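Local coordinates for protein-tyrosine-phosphatase PTP1 (Arabidopsis thaliana, PDB 6KRW) that removes phosphate from phosphotyrosine in proteins, including the MAP kinase MPK6, and so tempers plant defence signalling, at residues T35-N40 / D266-V271; R21-N26 / F290-I295; I132-R137 / D149-E154; T244-A249 / M285-F290. All blocks are in the same frame, centred on the assembly; numbering follows the deposited sequence. Where two conformers were deposited one is given.

Interaction 1: T35-N40 / D266-V271; sequences TGLQAN and DLAKTV
L37 carries the whole near side of this small apolar contact, fitting its forked end between A268 and V271 on the helix facing it. Its CD1 methyl lies 3.9 Å from V271 CG1, and the two side chains meet at about a right angle. L37 CD1 is also 4.4 Å from A268 CB, a looser approach. The other branch turns to the backbone instead: L37 CD2 rests 3.6 Å from A268 O, a van der Waals touch on a carbonyl oxygen. With CG set anti to its carbonyl carbon (chi1 -73°), L37 sends both methyls toward the facing helix, while V271 presents CG1 and keeps CG2 for the Y288 ring. Leucine suits the spot through its reach, and alanine suits position 268 because a methyl lets the backbones come to 7.3 Å between L37 CA and A268 CA. The joint ties helix 27-39 to helix 267-277, on the helical side of the tyrosine phosphatase fold. Polar bonds lie nearby. D266 is the N-cap of helix 267-277: its OD1 accepts from K269 N at 3.0 Å, met from above the carboxylate plane, a role that a short acidic side chain fills well. Farther along that helix, R275, which L37 also touches, has NH1 hydrogen-bonded to Q38 OE1.

Interaction 2: R21-N26 / F290-I295; sequences RGKIQN and FCYNAI
The end region of helix 7-24 comes up beside helix 285-303, with I24 CA and Y292 CA 7.0 Å apart; N26 folds its side chain back, and N26 ND2 donates to G22 O over 2.8 Å. I24 and Y292 run past each other in opposite directions. I24 CG1 lies 3.9 Å from Y292 CB, and I24 CD1 goes on to 3.5 Å from Y292 O. I24 CD1 also comes 3.1 Å from N293 OD1. A branched aliphatic residue fits here, since its long arm reaches the neighbouring helix. K23 crosses the phenol at a slant: K23 CB is 3.6 Å from Y292 CE1, placed obliquely to the ring, and bends at chi2 and chi4 carry the chain on to the hydroxyl. There K23 NZ makes only a weak hydrogen bond to Y292 OH, at 3.4 Å. Both polar ends have stronger partners on E33 of helix 27-39, a salt bridge for the lysine and a hydrogen bond for the tyrosine. The carboxylate would therefore probably offset the lysine's charge beside the phenol, joining three helices through one acidic group.

Interaction 3: I132-R137 / D149-E154; sequences IVMLTR and DYFQDE
Most unusual here is a methionine sulfur that touches two successive aromatic residues: M134 SD makes Met-aromatic contacts with both F151 and Y150. M134 and I132 belong to strand 131-134, a parallel inner strand of the mixed sheet of the tyrosine phosphatase fold, and the rings come from the loop between it and strand 158-160. M134 SD is 4.4 Å from the centroid of the F151 ring, oblique at 51° off the normal. The nearest ring atom to M134 SD is F151 CE1, at 3.5 Å. From Y150 the sulfur stands farther off, with M134 SD 5.5 Å from the ring centroid. An extended methionine chain, its CG anti to the backbone N (chi1 179°), reaches the rings from the strand and leaves M134 CE 3.8 Å from F151 CE1. An alanine in place of M134 would take away the sulfur and terminal methyl, and is likely to leave a gap beside F151 and the end of Y150. I132 CG2 also touches that end, 3.6 Å from Y150 OH, while its CD1 sits at the edge of the ring. The hydroxyl itself is hydrogen-bonded to the imidazoles of H236 and H198, so this buried hydroxyl is satisfied. F151 also lays CD1 over one face of the Y150 ring. D149, an acidic residue suited to gathering amide N-H groups, shapes the loop: D149 OD1 closes an Asx turn with F151 N, met nearly along its C-O axis at 3.1 Å, and a wider Asx motif with Q152 N, taken on its syn lone pair at 2.9 Å.

Interaction 4: T244-A249 / M285-F290; sequences TGTYCA and MDQYFF
T246 meets Q287 and F290 across two helices, 242-259 and 285-303, whose backbones come to 6.3 Å between T246 CA and Q287 CA. Before it on the first helix, T244 turns its side chain to C237, the phosphocysteine nucleophile. T246 then presents both branches. Its OG1 lies 3.4 Å from Q287 CB and is hydrogen-bonded to G242 O, so the hydroxyl is returned to its own helix while its flank packs on the glutamine. Its CG2, anti to the backbone N, drops 3.6 Å from Q287 O and meets the F290 ring at its edge, with T246 CG2 3.9 Å from F290 CD2. Threonine serves well because one short side chain supplies both a methyl and a hydroxyl that can bond to the carbonyl one turn back in its own helix. A glycine in its place would probably open a gap beside Q287 and F290 and leave G242 O without this hydroxyl partner. From the other helix, the extended Q287 chain crosses T246 at about a right angle and carries its amide toward the substrate pocket. Q287 OE1 accepts from Q283 N, whereas NE2 donates to G208 O and to a bound citrate, probably from the crystallisation liquor. With its oxygen and nitrogen both engaged, the amide is probably fixed in rotation beside G242 and Q283, which probably bind substrate, as in related phosphatases.

How the interactions relate
Interactions 1, 2 and 4 form one continuous helical region, while interaction 3 joins a sheet strand to the loop that follows it. Helix 285-303 serves both 2 and 4, which share F290 and touch where C291 SG lies 3.6 Å from T246 CG2. Interaction 1 joins 2 through L267 CD2, 3.5 Å from Y292 CE2, and joins 4 through Y288, whose ring packs on V271. Interactions 3 and 4 meet at L135 CD1, 3.6 Å from Y247 CB. These last two lie nearest the active site: the M134 side chain is about 7 Å from that of C237, and the Q287 side chain about 3 Å from a bound citrate, nearest atoms. Interaction 2 lies away from the annotated sites.

Interaction 1: T35-N40 / D266-V271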
# COMPACT_ATOMS: atom_id res chain seq x y z
N THR A 35 11.69 -17.56 -6.32
CA THR A 35 11.80 -18.92 -5.73
C THR A 35 12.65 -18.85 -4.45
O THR A 35 12.29 -19.52 -3.44
CB THR A 35 12.35 -19.90 -6.76
OG1 THR A 35 11.43 -19.94 -7.85
CG2 THR A 35 12.51 -21.28 -6.18
N GLY A 36 13.73 -18.07 -4.48
CA GLY A 36 14.58 -17.91 -3.28
C GLY A 36 13.83 -17.23 -2.15
O GLY A 36 13.97 -17.63 -0.98
N LEU A 37 13.09 -16.17 -2.45
CA LEU A 37 12.26 -15.50 -1.42
C LEU A 37 11.28 -16.50 -0.82
O LEU A 37 11.09 -16.50 0.40
CB LEU A 37 11.51 -14.31 -2.04
CG LEU A 37 12.36 -13.10 -2.37
CD1 LEU A 37 11.62 -12.14 -3.30
CD2 LEU A 37 12.81 -12.37 -1.10
N GLN A 38 10.62 -17.31 -1.65
CA GLN A 38 9.64 -18.28 -1.12
C GLN A 38 10.34 -19.33 -0.26
O GLN A 38 9.76 -19.74 0.75
CB GLN A 38 8.88 -18.91 -2.29
CG GLN A 38 8.01 -17.94 -3.07
CD GLN A 38 6.92 -17.35 -2.22
OE1 GLN A 38 7.15 -16.39 -1.48
NE2 GLN A 38 5.73 -17.91 -2.34
N ALA A 39 11.55 -19.74 -0.61
CA ALA A 39 12.31 -20.73 0.19
C ALA A 39 12.59 -20.16 1.59
O ALA A 39 12.67 -20.94 2.55
CB ALA A 39 13.59 -21.12 -0.52
N ASN A 40 12.75 -18.85 1.70
CA ASN A 40 13.10 -18.16 2.96
C ASN A 40 11.85 -17.58 3.64
O ASN A 40 11.99 -16.66 4.46
CB ASN A 40 14.16 -17.09 2.71
CG ASN A 40 15.52 -17.69 2.37
OD1 ASN A 40 15.93 -18.69 2.97
ND2 ASN A 40 16.23 -17.09 1.43
N ASP A 266 18.27 -3.78 -6.00
CA ASP A 266 18.05 -5.17 -5.56
C ASP A 266 16.60 -5.29 -5.10
O ASP A 266 16.29 -5.11 -3.92
CB ASP A 266 19.09 -5.51 -4.49
CG ASP A 266 19.13 -6.97 -4.10
OD1 ASP A 266 18.19 -7.69 -4.39
OD2 ASP A 266 20.11 -7.37 -3.46
N LEU A 267 15.73 -5.60 -6.06
CA LEU A 267 14.30 -5.70 -5.72
C LEU A 267 14.05 -6.88 -4.77
O LEU A 267 13.17 -6.79 -3.90
CB LEU A 267 13.47 -5.84 -7.01
CG LEU A 267 11.97 -5.95 -6.79
CD1 LEU A 267 11.41 -4.69 -6.16
CD2 LEU A 267 11.29 -6.23 -8.10
N ALA A 268 14.82 -7.96 -4.90
CA ALA A 268 14.62 -9.11 -3.99
C ALA A 268 14.90 -8.67 -2.55
O ALA A 268 14.16 -9.05 -1.64
CB ALA A 268 15.49 -10.27 -4.37
N LYS A 269 15.94 -7.86 -2.36
CA LYS A 269 16.26 -7.34 -1.01
C LYS A 269 15.14 -6.45 -0.49
O LYS A 269 14.74 -6.54 0.68
CB LYS A 269 17.60 -6.61 -1.08
CG LYS A 269 18.15 -6.16 0.25
CD LYS A 269 19.50 -5.48 0.11
CE LYS A 269 20.23 -5.30 1.42
NZ LYS A 269 19.61 -4.23 2.23
N THR A 270 14.56 -5.61 -1.38
CA THR A 270 13.42 -4.77 -0.96
C THR A 270 12.25 -5.64 -0.53
O THR A 270 11.62 -5.34 0.48
CB THR A 270 13.03 -3.83 -2.10
OG1 THR A 270 14.12 -2.96 -2.36
CG2 THR A 270 11.78 -3.04 -1.75
N VAL A 271 11.91 -6.64 -1.35
CA VAL A 271 10.76 -7.50 -0.99
C VAL A 271 11.06 -8.26 0.32
O VAL A 271 10.17 -8.41 1.13
CB VAL A 271 10.36 -8.41 -2.16
CG1 VAL A 271 9.31 -9.41 -1.73
CG2 VAL A 271 9.83 -7.58 -3.33

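Interaction 2: R21-N26 / F290-I295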
# COMPACT_ATOMS: atom_id res chain seq x y z
N ARG A 21 16.09 -3.54 -16.95
CA ARG A 21 15.78 -4.03 -18.32
C ARG A 21 16.58 -5.31 -18.56
O ARG A 21 16.04 -6.26 -19.17
CB ARG A 21 16.10 -2.94 -19.35
CG ARG A 21 15.67 -3.28 -20.76
CD ARG A 21 16.08 -2.14 -21.68
NE ARG A 21 15.13 -1.04 -21.65
CZ ARG A 21 15.40 0.22 -21.99
NH1 ARG A 21 16.62 0.58 -22.36
NH2 ARG A 21 14.44 1.13 -21.94
N GLY A 22 17.83 -5.36 -18.10
CA GLY A 22 18.63 -6.58 -18.25
C GLY A 22 17.98 -7.74 -17.52
O GLY A 22 18.05 -8.87 -18.02
N LYS A 23 17.37 -7.50 -16.36
CA LYS A 23 16.65 -8.56 -15.62
C LYS A 23 15.46 -9.08 -16.43
O LYS A 23 15.29 -10.29 -16.52
CB LYS A 23 16.21 -8.03 -14.25
CG LYS A 23 17.37 -7.68 -13.32
CD LYS A 23 17.94 -8.89 -12.66
CE LYS A 23 19.04 -8.56 -11.67
NZ LYS A 23 18.46 -8.07 -10.41
N ILE A 24 14.67 -8.19 -17.03
CA ILE A 24 13.46 -8.62 -17.79
C ILE A 24 13.90 -9.38 -19.05
O ILE A 24 13.14 -10.27 -19.51
CB ILE A 24 12.54 -7.42 -18.09
CG1 ILE A 24 11.81 -7.05 -16.80
CG2 ILE A 24 11.58 -7.69 -19.23
CD1 ILE A 24 11.03 -5.79 -16.86
N GLN A 25 15.08 -9.07 -19.56
CA GLN A 25 15.64 -9.75 -20.76
C GLN A 25 16.20 -11.12 -20.36
O GLN A 25 16.48 -11.91 -21.26
CB GLN A 25 16.69 -8.86 -21.43
CG GLN A 25 16.06 -7.63 -22.09
CD GLN A 25 17.05 -6.58 -22.51
OE1 GLN A 25 18.23 -6.63 -22.17
NE2 GLN A 25 16.58 -5.60 -23.26
N ASN A 26 16.37 -11.37 -19.06
CA ASN A 26 16.86 -12.69 -18.55
C ASN A 26 15.86 -13.17 -17.51
O ASN A 26 16.13 -13.17 -16.32
CB ASN A 26 18.28 -12.58 -17.99
CG ASN A 26 19.30 -12.24 -19.05
OD1 ASN A 26 19.82 -13.12 -19.73
ND2 ASN A 26 19.57 -10.95 -19.22
N PHE A 290 5.50 -8.47 -12.38
CA PHE A 290 4.78 -7.19 -12.64
C PHE A 290 5.55 -6.03 -12.00
O PHE A 290 5.62 -4.96 -12.57
CB PHE A 290 3.34 -7.29 -12.15
CG PHE A 290 2.50 -6.07 -12.42
CD1 PHE A 290 1.91 -5.88 -13.66
CD2 PHE A 290 2.28 -5.12 -11.45
CE1 PHE A 290 1.14 -4.75 -13.91
CE2 PHE A 290 1.52 -3.99 -11.69
CZ PHE A 290 0.94 -3.80 -12.94
N CYS A 291 6.15 -6.26 -10.81
CA CYS A 291 6.99 -5.22 -10.16
C CYS A 291 8.09 -4.81 -11.14
O CYS A 291 8.30 -3.65 -11.37
CB CYS A 291 7.73 -5.75 -8.93
SG CYS A 291 6.70 -6.03 -7.48
N TYR A 292 8.80 -5.79 -11.69
CA TYR A 292 9.93 -5.49 -12.60
C TYR A 292 9.41 -4.73 -13.83
O TYR A 292 9.99 -3.73 -14.22
CB TYR A 292 10.63 -6.76 -13.05
CG TYR A 292 11.79 -7.17 -12.18
CD1 TYR A 292 13.02 -6.59 -12.37
CD2 TYR A 292 11.65 -8.13 -11.19
CE1 TYR A 292 14.11 -6.94 -11.60
CE2 TYR A 292 12.74 -8.50 -10.41
CZ TYR A 292 13.96 -7.89 -10.62
OH TYR A 292 15.08 -8.21 -9.87
N ASN A 293 8.30 -5.20 -14.41
CA ASN A 293 7.77 -4.59 -15.65
C ASN A 293 7.35 -3.15 -15.35
O ASN A 293 7.66 -2.27 -16.17
CB ASN A 293 6.63 -5.44 -16.19
CG ASN A 293 7.12 -6.70 -16.85
OD1 ASN A 293 8.14 -6.70 -17.51
ND2 ASN A 293 6.37 -7.78 -16.72
N ALA A 294 6.67 -2.93 -14.23
CA ALA A 294 6.19 -1.57 -13.91
C ALA A 294 7.40 -0.67 -13.67
O ALA A 294 7.38 0.51 -14.02
CB ALA A 294 5.24 -1.57 -12.74
N ILE A 295 8.41 -1.17 -12.95
CA ILE A 295 9.59 -0.32 -12.65
C ILE A 295 10.32 0.02 -13.96
O ILE A 295 10.69 1.19 -14.15
CB ILE A 295 10.51 -1.04 -11.65
CG1 ILE A 295 9.86 -1.09 -10.26
CG2 ILE A 295 11.88 -0.38 -11.60
CD1 ILE A 295 10.44 -2.13 -9.32

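Interaction 3: I132-R137 / D149-E154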
# COMPACT_ATOMS: atom_id res chain seq x y z
N ILE A 132 -5.21 7.29 0.50
CA ILE A 132 -5.58 5.87 0.53
C ILE A 132 -5.51 5.31 -0.89
O ILE A 132 -6.19 5.84 -1.77
CB ILE A 132 -6.95 5.64 1.14
CG1 ILE A 132 -7.03 6.16 2.57
CG2 ILE A 132 -7.33 4.19 1.05
CD1 ILE A 132 -8.46 6.30 3.10
N VAL A 133 -4.73 4.28 -1.08
CA VAL A 133 -4.63 3.48 -2.31
C VAL A 133 -5.37 2.19 -2.09
O VAL A 133 -4.94 1.36 -1.24
CB VAL A 133 -3.19 3.27 -2.78
CG1 VAL A 133 -3.13 2.44 -4.04
CG2 VAL A 133 -2.45 4.59 -2.92
N MET A 134 -6.44 2.01 -2.84
CA MET A 134 -7.29 0.81 -2.74
C MET A 134 -7.14 -0.01 -4.01
O MET A 134 -7.52 0.50 -5.09
CB MET A 134 -8.74 1.25 -2.57
CG MET A 134 -9.69 0.11 -2.48
SD MET A 134 -11.32 0.69 -2.08
CE MET A 134 -12.14 -0.89 -2.00
N LEU A 135 -6.69 -1.26 -3.93
CA LEU A 135 -6.31 -2.09 -5.10
C LEU A 135 -7.23 -3.29 -5.22
O LEU A 135 -6.81 -4.31 -5.74
CB LEU A 135 -4.85 -2.53 -4.93
CG LEU A 135 -3.86 -1.38 -4.81
CD1 LEU A 135 -2.48 -1.92 -4.38
CD2 LEU A 135 -3.76 -0.57 -6.08
N THR A 136 -8.48 -3.15 -4.81
CA THR A 136 -9.43 -4.29 -4.89
C THR A 136 -10.83 -3.73 -5.21
O THR A 136 -11.06 -2.60 -4.89
CB THR A 136 -9.47 -5.07 -3.57
OG1 THR A 136 -10.30 -6.23 -3.62
CG2 THR A 136 -9.88 -4.22 -2.40
N ARG A 137 -11.64 -4.64 -5.71
CA ARG A 137 -13.10 -4.48 -5.69
C ARG A 137 -13.62 -4.86 -4.31
O ARG A 137 -12.92 -5.59 -3.58
CB ARG A 137 -13.77 -5.38 -6.75
CG ARG A 137 -13.34 -5.06 -8.18
CD ARG A 137 -14.08 -5.99 -9.14
NE ARG A 137 -13.73 -5.73 -10.51
CZ ARG A 137 -14.37 -6.31 -11.55
NH1 ARG A 137 -15.24 -7.27 -11.33
NH2 ARG A 137 -14.06 -5.98 -12.80
N ASP A 149 -17.53 -1.56 2.36
CA ASP A 149 -17.72 -0.18 1.86
C ASP A 149 -17.57 0.82 3.01
O ASP A 149 -18.51 1.03 3.77
CB ASP A 149 -19.08 -0.02 1.16
CG ASP A 149 -19.32 1.36 0.60
OD1 ASP A 149 -18.53 2.27 0.87
OD2 ASP A 149 -20.38 1.53 -0.07
N TYR A 150 -16.37 1.37 3.16
CA TYR A 150 -16.08 2.33 4.23
C TYR A 150 -16.02 3.74 3.67
O TYR A 150 -15.68 4.63 4.43
CB TYR A 150 -14.74 1.94 4.89
CG TYR A 150 -13.52 2.01 3.99
CD1 TYR A 150 -12.82 3.19 3.83
CD2 TYR A 150 -13.13 0.92 3.23
CE1 TYR A 150 -11.75 3.28 2.95
CE2 TYR A 150 -12.08 1.00 2.33
CZ TYR A 150 -11.39 2.18 2.19
OH TYR A 150 -10.36 2.33 1.31
N PHE A 151 -16.45 3.98 2.41
CA PHE A 151 -16.15 5.31 1.82
C PHE A 151 -17.28 5.88 0.95
O PHE A 151 -17.24 7.09 0.69
CB PHE A 151 -14.85 5.27 1.03
CG PHE A 151 -14.83 4.21 -0.04
CD1 PHE A 151 -14.34 2.94 0.25
CD2 PHE A 151 -15.27 4.47 -1.33
CE1 PHE A 151 -14.31 1.95 -0.72
CE2 PHE A 151 -15.22 3.48 -2.29
CZ PHE A 151 -14.77 2.22 -1.99
N GLN A 152 -18.25 5.10 0.49
CA GLN A 152 -19.29 5.65 -0.40
C GLN A 152 -20.38 6.31 0.45
O GLN A 152 -20.79 5.72 1.44
CB GLN A 152 -19.85 4.54 -1.28
CG GLN A 152 -18.82 3.98 -2.26
CD GLN A 152 -19.46 3.08 -3.29
OE1 GLN A 152 -19.59 3.45 -4.46
NE2 GLN A 152 -19.90 1.91 -2.85
N ASP A 153 -20.82 7.50 0.06
CA ASP A 153 -21.85 8.26 0.82
C ASP A 153 -22.97 8.70 -0.12
O ASP A 153 -23.46 9.85 0.02
CB ASP A 153 -21.20 9.44 1.57
CG ASP A 153 -20.82 10.61 0.68
OD1 ASP A 153 -20.60 10.40 -0.53
OD2 ASP A 153 -20.75 11.74 1.21
N GLU A 154 -23.41 7.81 -1.01
CA GLU A 154 -24.48 8.17 -1.98
C GLU A 154 -25.81 8.37 -1.25
O GLU A 154 -26.60 9.19 -1.71
CB GLU A 154 -24.58 7.12 -3.08
CG GLU A 154 -23.22 6.74 -3.65
CD GLU A 154 -23.11 6.84 -5.16
OE1 GLU A 154 -21.97 6.91 -5.67
OE2 GLU A 154 -24.16 6.86 -5.83

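Interaction 4: T244-A249 / M285-F290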
# COMPACT_ATOMS: atom_id res chain seq x y z
N THR A 244 -1.04 -5.12 -2.50
CA THR A 244 -0.50 -4.04 -1.65
C THR A 244 1.04 -4.07 -1.68
O THR A 244 1.64 -3.06 -1.90
CB THR A 244 -1.01 -4.21 -0.23
OG1 THR A 244 -2.40 -3.93 -0.23
CG2 THR A 244 -0.34 -3.29 0.77
N GLY A 245 1.64 -5.23 -1.46
CA GLY A 245 3.11 -5.31 -1.46
C GLY A 245 3.70 -4.98 -2.81
O GLY A 245 4.75 -4.34 -2.90
N THR A 246 3.04 -5.42 -3.89
CA THR A 246 3.51 -5.15 -5.26
C THR A 246 3.48 -3.63 -5.48
O THR A 246 4.45 -3.10 -5.98
CB THR A 246 2.65 -5.94 -6.25
OG1 THR A 246 2.66 -7.33 -5.94
CG2 THR A 246 3.09 -5.74 -7.69
N TYR A 247 2.35 -2.96 -5.19
CA TYR A 247 2.29 -1.49 -5.39
C TYR A 247 3.40 -0.82 -4.57
O TYR A 247 4.14 0.03 -5.07
CB TYR A 247 0.92 -0.88 -5.05
CG TYR A 247 1.02 0.59 -5.24
CD1 TYR A 247 0.94 1.14 -6.53
CD2 TYR A 247 1.30 1.44 -4.19
CE1 TYR A 247 1.21 2.48 -6.72
CE2 TYR A 247 1.57 2.78 -4.37
CZ TYR A 247 1.50 3.29 -5.65
OH TYR A 247 1.86 4.57 -5.80
N CYS A 248 3.50 -1.17 -3.29
CA CYS A 248 4.52 -0.53 -2.41
C CYS A 248 5.93 -0.74 -3.01
O CYS A 248 6.73 0.17 -2.96
CB CYS A 248 4.45 -1.10 -1.00
SG CYS A 248 2.97 -0.60 -0.10
N ALA A 249 6.22 -1.93 -3.55
CA ALA A 249 7.55 -2.21 -4.11
C ALA A 249 7.84 -1.28 -5.28
O ALA A 249 8.97 -0.78 -5.43
CB ALA A 249 7.70 -3.66 -4.47
N MET A 285 4.56 -15.16 -8.17
CA MET A 285 5.68 -14.90 -9.11
C MET A 285 5.20 -13.94 -10.21
O MET A 285 5.99 -13.08 -10.61
CB MET A 285 6.20 -16.21 -9.70
CG MET A 285 7.43 -16.02 -10.57
SD MET A 285 8.07 -17.56 -11.28
CE MET A 285 8.78 -18.30 -9.82
N ASP A 286 3.94 -14.03 -10.65
CA ASP A 286 3.44 -13.04 -11.63
C ASP A 286 3.45 -11.63 -11.04
O ASP A 286 3.82 -10.69 -11.76
CB ASP A 286 2.05 -13.42 -12.14
CG ASP A 286 2.04 -14.57 -13.12
OD1 ASP A 286 3.12 -14.92 -13.64
OD2 ASP A 286 0.95 -15.09 -13.36
N GLN A 287 3.13 -11.48 -9.75
CA GLN A 287 3.18 -10.14 -9.11
C GLN A 287 4.63 -9.65 -9.07
O GLN A 287 4.85 -8.48 -9.28
CB GLN A 287 2.54 -10.17 -7.72
CG GLN A 287 1.02 -10.18 -7.81
CD GLN A 287 0.35 -10.45 -6.49
OE1 GLN A 287 1.02 -10.63 -5.47
NE2 GLN A 287 -0.97 -10.46 -6.48
N TYR A 288 5.58 -10.55 -8.80
CA TYR A 288 6.99 -10.15 -8.74
C TYR A 288 7.46 -9.70 -10.13
O TYR A 288 8.11 -8.70 -10.25
CB TYR A 288 7.79 -11.33 -8.17
CG TYR A 288 9.21 -10.99 -7.83
CD1 TYR A 288 9.49 -10.19 -6.72
CD2 TYR A 288 10.26 -11.41 -8.60
CE1 TYR A 288 10.79 -9.85 -6.39
CE2 TYR A 288 11.57 -11.10 -8.26
CZ TYR A 288 11.82 -10.28 -7.18
OH TYR A 288 13.12 -9.95 -6.82
N PHE A 289 7.06 -10.43 -11.16
CA PHE A 289 7.37 -10.02 -12.56
C PHE A 289 6.73 -8.66 -12.85
O PHE A 289 7.35 -7.80 -13.50
CB PHE A 289 6.91 -11.08 -13.57
CG PHE A 289 7.98 -12.08 -13.89
CD1 PHE A 289 8.88 -11.86 -14.92
CD2 PHE A 289 8.09 -13.26 -13.17
CE1 PHE A 289 9.86 -12.79 -15.23
CE2 PHE A 289 9.09 -14.18 -13.46
CZ PHE A 289 9.96 -13.95 -14.50
N PHE A 290 5.50 -8.47 -12.38
CA PHE A 290 4.78 -7.19 -12.64
C PHE A 290 5.55 -6.03 -12.00
O PHE A 290 5.62 -4.96 -12.57
CB PHE A 290 3.34 -7.29 -12.15
CG PHE A 290 2.50 -6.07 -12.42
CD1 PHE A 290 1.91 -5.88 -13.66
CD2 PHE A 290 2.28 -5.12 -11.45
CE1 PHE A 290 1.14 -4.75 -13.91
CE2 PHE A 290 1.52 -3.99 -11.69
CZ PHE A 290 0.94 -3.80 -12.94